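Local structure of formate-dependent phosphoribosylglycinamide formyltransferase (Mycobacterium tuberculosis H37Rv, 6KHR) at residues A245-R250 against A311-V316; A254-S259 against A347-N352. The protein belongs to the ATP-grasp superfamily and joins a five-stranded parallel N-terminal sheet to a large antiparallel sheet. One frame throughout, in Å; residues are numbered along the deposited sequence.

Contact 1 of 2, residues A245-R250 against A311-V316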
loop_
_atom_site.group_PDB
_atom_site.type_symbol
_atom_site.label_atom_id
_atom_site.label_comp_id
_atom_site.label_asym_id
_atom_site.label_seq_id
_atom_site.Cartn_x
_atom_site.Cartn_y
_atom_site.Cartn_z
ATOM N N ALA A 245 4.106 9.165 -14.566
ATOM C CA ALA A 245 3.207 10.054 -15.292
ATOM C C ALA A 245 3.033 11.343 -14.497
ATOM O O ALA A 245 2.964 11.302 -13.265
ATOM C CB ALA A 245 1.839 9.400 -15.546
ATOM N N PRO A 246 2.972 12.493 -15.169
ATOM C CA PRO A 246 2.869 13.771 -14.452
ATOM C C PRO A 246 1.727 13.739 -13.454
ATOM O O PRO A 246 0.653 13.202 -13.737
ATOM C CB PRO A 246 2.602 14.789 -15.568
ATOM C CG PRO A 246 3.151 14.161 -16.783
ATOM C CD PRO A 246 2.928 12.672 -16.628
ATOM N N ILE A 247 1.961 14.318 -12.280
ATOM C CA ILE A 247 0.950 14.438 -11.241
ATOM C C ILE A 247 0.580 15.912 -11.147
ATOM O O ILE A 247 1.445 16.753 -10.857
ATOM C CB ILE A 247 1.452 13.882 -9.899
ATOM C CG1 ILE A 247 1.709 12.381 -9.990
ATOM C CG2 ILE A 247 0.448 14.131 -8.754
ATOM C CD1 ILE A 247 2.308 11.839 -8.661
ATOM N N GLY A 248 -0.690 16.238 -11.449
ATOM C CA GLY A 248 -1.194 17.591 -11.259
ATOM C C GLY A 248 -1.671 17.792 -9.829
ATOM O O GLY A 248 -2.204 16.876 -9.202
ATOM N N HIS A 249 -1.471 19.001 -9.304
ATOM C CA HIS A 249 -1.897 19.272 -7.934
ATOM C C HIS A 249 -2.196 20.753 -7.749
ATOM O O HIS A 249 -1.864 21.592 -8.591
ATOM C CB HIS A 249 -0.864 18.798 -6.899
ATOM C CG HIS A 249 0.471 19.473 -6.987
ATOM N ND1 HIS A 249 0.764 20.646 -6.320
ATOM C CD2 HIS A 249 1.611 19.115 -7.633
ATOM C CE1 HIS A 249 2.018 20.987 -6.564
ATOM N NE2 HIS A 249 2.551 20.078 -7.365
ATOM N N ARG A 250 -2.849 21.056 -6.624
ATOM C CA ARG A 250 -3.338 22.396 -6.321
ATOM C C ARG A 250 -3.954 22.427 -4.926
ATOM O O ARG A 250 -4.416 21.405 -4.405
ATOM C CB ARG A 250 -4.369 22.866 -7.355
ATOM C CG ARG A 250 -5.795 22.476 -7.051
ATOM C CD ARG A 250 -6.712 23.173 -8.011
ATOM N NE ARG A 250 -8.041 22.594 -7.942
ATOM C CZ ARG A 250 -8.959 22.939 -7.052
ATOM N NH1 ARG A 250 -8.702 23.885 -6.153
ATOM N NH2 ARG A 250 -10.141 22.332 -7.066
ATOM N N ALA A 311 6.548 13.618 -1.794
ATOM C CA ALA A 311 5.680 14.780 -1.656
ATOM C C ALA A 311 4.250 14.376 -1.306
ATOM O O ALA A 311 3.792 13.271 -1.615
ATOM C CB ALA A 311 5.688 15.605 -2.947
ATOM N N GLY A 312 3.550 15.292 -0.636
ATOM C CA GLY A 312 2.137 15.111 -0.398
ATOM C C GLY A 312 1.349 14.806 -1.658
ATOM O O GLY A 312 0.401 14.015 -1.623
ATOM N N SER A 313 1.735 15.402 -2.795
ATOM C CA SER A 313 0.991 15.109 -4.019
ATOM C C SER A 313 1.168 13.667 -4.489
ATOM O O SER A 313 0.304 13.160 -5.214
ATOM C CB SER A 313 1.390 16.052 -5.146
ATOM O OG SER A 313 2.718 15.812 -5.546
ATOM N N ALA A 314 2.252 12.999 -4.079
ATOM C CA ALA A 314 2.503 11.619 -4.484
ATOM C C ALA A 314 1.460 10.636 -3.943
ATOM O O ALA A 314 1.372 9.517 -4.463
ATOM C CB ALA A 314 3.902 11.194 -4.026
ATOM N N TRP A 315 0.679 11.024 -2.918
ATOM C CA TRP A 315 -0.275 10.112 -2.284
ATOM C C TRP A 315 -1.226 9.456 -3.277
ATOM O O TRP A 315 -1.692 8.338 -3.037
ATOM C CB TRP A 315 -1.107 10.847 -1.230
ATOM C CG TRP A 315 -0.470 10.864 0.100
ATOM C CD1 TRP A 315 0.124 11.925 0.708
ATOM C CD2 TRP A 315 -0.341 9.754 1.002
ATOM N NE1 TRP A 315 0.605 11.550 1.932
ATOM C CE2 TRP A 315 0.341 10.224 2.136
ATOM C CE3 TRP A 315 -0.754 8.419 0.963
ATOM C CZ2 TRP A 315 0.630 9.406 3.219
ATOM C CZ3 TRP A 315 -0.480 7.610 2.046
ATOM C CH2 TRP A 315 0.206 8.108 3.162
ATOM N N VAL A 316 -1.548 10.135 -4.381
ATOM C CA VAL A 316 -2.438 9.529 -5.373
ATOM C C VAL A 316 -1.884 8.199 -5.862
ATOM O O VAL A 316 -2.656 7.291 -6.199
ATOM C CB VAL A 316 -2.685 10.505 -6.552
ATOM C CG1 VAL A 316 -1.382 10.851 -7.265
ATOM C CG2 VAL A 316 -3.649 9.923 -7.542
#
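A short 3-10 turn packs against one face of the large antiparallel sheet of this ATP-grasp protein. Strand 247-250, the later part of strand 238-252, supplies the sheet side; residues 312-314, in the loop between strand 300-307 and helix 317-320, supply the turn. No hydrogen bond joins the two segments; the contact is van der Waals packing, of side chains on each other and on the backbone of the turn. The turn holds its own shape: Ala-314 N bonds to Ala-311 O at 2.9 Å.

The tight part is buried and gathers round Ile-247. Its CG1 lies anti to the carbonyl carbon (chi1 -65°) and CD1 extends away from the backbone (chi2 176°), so both branches reach the turn. Ile-247 CG2 lies 3.7 Å from Ser-313 O and meets Val-316 CG1 at 4.0 Å, tip to tip. Ile-247 CD1 is 4.1 Å from Val-316 CG1 and 4.2 Å from Ala-314 CA. Val-316 can offer that methyl because CG1 sits in the crowded position between its backbone N and carbonyl carbon (chi1 61°). Ser-259 of the neighbouring strand also touches both Ile-247 and Val-316.

Toward His-249 the fit loosens, although the closest CA approach, 6.4 Å, is here, from His-249 CA to Ser-313 CA. His-249 is partly exposed, as are Ala-311 and Gly-312 at the start of the turn, and takes a smaller share of the contact than Ile-247. The imidazole meets the serine obliquely, chiefly through Ser-313 CB, with no hydrogen bond between the two, while the polar ends turn to other partners: His-249 NE2 bonds to Glu-293, and Ser-313 OG to Thr-227 on strand 224-235. Ser-313 CB lies against His-249 CB, CG and CD2, 4.0 Å from CD2.

Contact 2 of 2, residues A254-S259 against A347-N352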
loop_
_atom_site.group_PDB
_atom_site.type_symbol
_atom_site.label_atom_id
_atom_site.label_comp_id
_atom_site.label_asym_id
_atom_site.label_seq_id
_atom_site.Cartn_x
_atom_site.Cartn_y
_atom_site.Cartn_z
ATOM N N ALA A 254 -11.013 23.632 1.457
ATOM C CA ALA A 254 -10.813 23.676 2.924
ATOM C C ALA A 254 -9.357 23.580 3.382
ATOM O O ALA A 254 -9.137 22.893 4.360
ATOM C CB ALA A 254 -11.627 22.585 3.546
ATOM N N GLY A 255 -8.399 24.239 2.734
ATOM C CA GLY A 255 -6.985 24.109 3.148
ATOM C C GLY A 255 -6.448 22.704 2.931
ATOM O O GLY A 255 -5.575 22.279 3.667
ATOM N N GLU A 256 -6.957 22.013 1.923
ATOM C CA GLU A 256 -6.543 20.634 1.631
ATOM C C GLU A 256 -5.755 20.657 0.341
ATOM O O GLU A 256 -5.915 21.558 -0.445
ATOM C CB GLU A 256 -7.735 19.803 1.176
ATOM C CG GLU A 256 -8.916 19.762 2.116
ATOM C CD GLU A 256 -10.083 18.928 1.604
ATOM O OE1 GLU A 256 -10.040 18.509 0.464
ATOM O OE2 GLU A 256 -11.037 18.711 2.349
ATOM N N LEU A 257 -4.927 19.662 0.150
ATOM C CA LEU A 257 -4.250 19.576 -1.127
ATOM C C LEU A 257 -4.972 18.555 -2.006
ATOM O O LEU A 257 -5.400 17.502 -1.527
ATOM C CB LEU A 257 -2.781 19.217 -0.924
ATOM C CG LEU A 257 -1.993 18.826 -2.180
ATOM C CD1 LEU A 257 -1.772 20.000 -3.117
ATOM C CD2 LEU A 257 -0.667 18.172 -1.801
ATOM N N GLU A 258 -5.173 18.916 -3.274
ATOM C CA GLU A 258 -5.744 18.032 -4.283
ATOM C C GLU A 258 -4.663 17.644 -5.284
ATOM O O GLU A 258 -3.873 18.479 -5.707
ATOM C CB GLU A 258 -6.916 18.687 -5.022
ATOM C CG GLU A 258 -7.570 17.770 -6.068
ATOM C CD GLU A 258 -8.626 18.460 -6.955
ATOM O OE1 GLU A 258 -8.768 19.701 -6.901
ATOM O OE2 GLU A 258 -9.320 17.753 -7.722
ATOM N N SER A 259 -4.614 16.370 -5.643
ATOM C CA SER A 259 -3.716 15.915 -6.689
ATOM C C SER A 259 -4.465 14.919 -7.562
ATOM O O SER A 259 -5.555 14.449 -7.211
ATOM C CB SER A 259 -2.435 15.284 -6.116
ATOM O OG SER A 259 -2.697 14.028 -5.511
ATOM N N ALA A 347 -7.286 10.390 -8.187
ATOM C CA ALA A 347 -7.111 11.679 -7.530
ATOM C C ALA A 347 -7.016 11.470 -6.035
ATOM O O ALA A 347 -7.441 10.445 -5.497
ATOM C CB ALA A 347 -8.254 12.662 -7.828
ATOM N N ALA A 348 -6.462 12.461 -5.359
ATOM C CA ALA A 348 -6.324 12.367 -3.920
ATOM C C ALA A 348 -6.571 13.728 -3.297
ATOM O O ALA A 348 -6.424 14.775 -3.929
ATOM C CB ALA A 348 -4.940 11.841 -3.516
ATOM N N ARG A 349 -6.928 13.695 -2.029
ATOM C CA ARG A 349 -7.123 14.912 -1.268
ATOM C C ARG A 349 -6.489 14.680 0.086
ATOM O O ARG A 349 -6.912 13.778 0.819
ATOM C CB ARG A 349 -8.607 15.255 -1.150
ATOM C CG ARG A 349 -9.054 16.157 -2.271
ATOM C CD ARG A 349 -10.535 16.364 -2.315
ATOM N NE ARG A 349 -10.901 17.007 -3.569
ATOM C CZ ARG A 349 -11.216 18.291 -3.685
ATOM N NH1 ARG A 349 -11.239 19.054 -2.603
ATOM N NH2 ARG A 349 -11.532 18.794 -4.871
ATOM N N VAL A 350 -5.447 15.444 0.394
ATOM C CA VAL A 350 -4.800 15.358 1.692
ATOM C C VAL A 350 -5.429 16.408 2.590
ATOM O O VAL A 350 -5.303 17.608 2.329
ATOM C CB VAL A 350 -3.279 15.542 1.587
ATOM C CG1 VAL A 350 -2.648 15.460 2.975
ATOM C CG2 VAL A 350 -2.669 14.482 0.670
ATOM N N ILE A 351 -6.116 15.947 3.638
ATOM C CA ILE A 351 -6.739 16.780 4.657
ATOM C C ILE A 351 -5.746 17.023 5.785
ATOM O O ILE A 351 -4.990 16.121 6.155
ATOM C CB ILE A 351 -8.012 16.090 5.170
ATOM C CG1 ILE A 351 -9.051 15.980 4.044
ATOM C CG2 ILE A 351 -8.588 16.812 6.364
ATOM C CD1 ILE A 351 -9.452 14.549 3.699
ATOM N N ASN A 352 -5.738 18.239 6.335
ATOM C CA ASN A 352 -4.855 18.577 7.463
ATOM C C ASN A 352 -5.588 19.251 8.622
ATOM O O ASN A 352 -5.049 20.163 9.260
ATOM C CB ASN A 352 -3.719 19.490 7.001
ATOM C CG ASN A 352 -2.925 18.888 5.870
ATOM O OD1 ASN A 352 -1.991 18.117 6.093
ATOM N ND2 ASN A 352 -3.288 19.242 4.640
HETATM O O HOH W 1 -10.458 15.760 -5.783
#
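Two antiparallel strands, 256-259 and 347-351, pair in the large sheet, their directions 167° apart. Leu-257 with Val-350 and Ser-259 with Ala-348 are hydrogen-bonded pairs; between them, Glu-258 and Arg-349 form a non-hydrogen-bonded pair. The shortest rung runs from Val-350 N to Leu-257 O, 2.8 Å.

Arg-349 organises the face turned to helix 399-413. Extended from CG to NE, it lies alongside Glu-258, pointing the same way. Glu-258 CG is anti to the backbone N, its chain extended beyond, and sits over one guanidinium face, with the carboxylate plane tilted 38° to it. Glu-258 OE1, 3.5 Å from Arg-349 NH2, lies well out of the guanidinium plane, so this salt bridge rests on charge alone. A water links the pair at the guanidinium edge, accepting from Arg-349 NE at 2.6 Å and donating to Glu-258 OE2. Glu-258 is further bridged to Arg-250 and Arg-403, probably keeping it ionised.

Glu-256, with CG anti to the carbonyl carbon and the chain likewise extended, crosses Arg-349 obliquely, its carboxylate turned 79° against the guanidinium. Glu-256 OE1 approaches the edge and takes a weak hydrogen bond from Arg-349 NH1 at 3.3 Å, a salt bridge that completes a three-residue network with Glu-258.

On the other face Leu-257 and Val-350 meet CB to CB, and Ser-259 OG, probably hydrogen-bonded to Ser-313 O, rests 3.7 Å from Ala-348 CB.

In the fold
Contacts 1 and 2 share one sheet, in which strands 238-252 and 256-261 are neighbours, and their centres lie 10 Å apart. Their segments alternate along the chain, so the sequence passes through both sheet strands, then the 311-316 loop, before strand 346-351 completes contact 2. Ser-259 connects them on the side of the 3-10 turn: its OG makes a probable hydrogen bond to Ser-313 O at 3.1 Å, while Val-316 also touches Ala-348 and Trp-315 touches Val-350. On the other side, Arg-250 NH2 forms a 3.0 Å salt bridge with Glu-258 OE1, tying the strand of contact 1 to the charge network of contact 2.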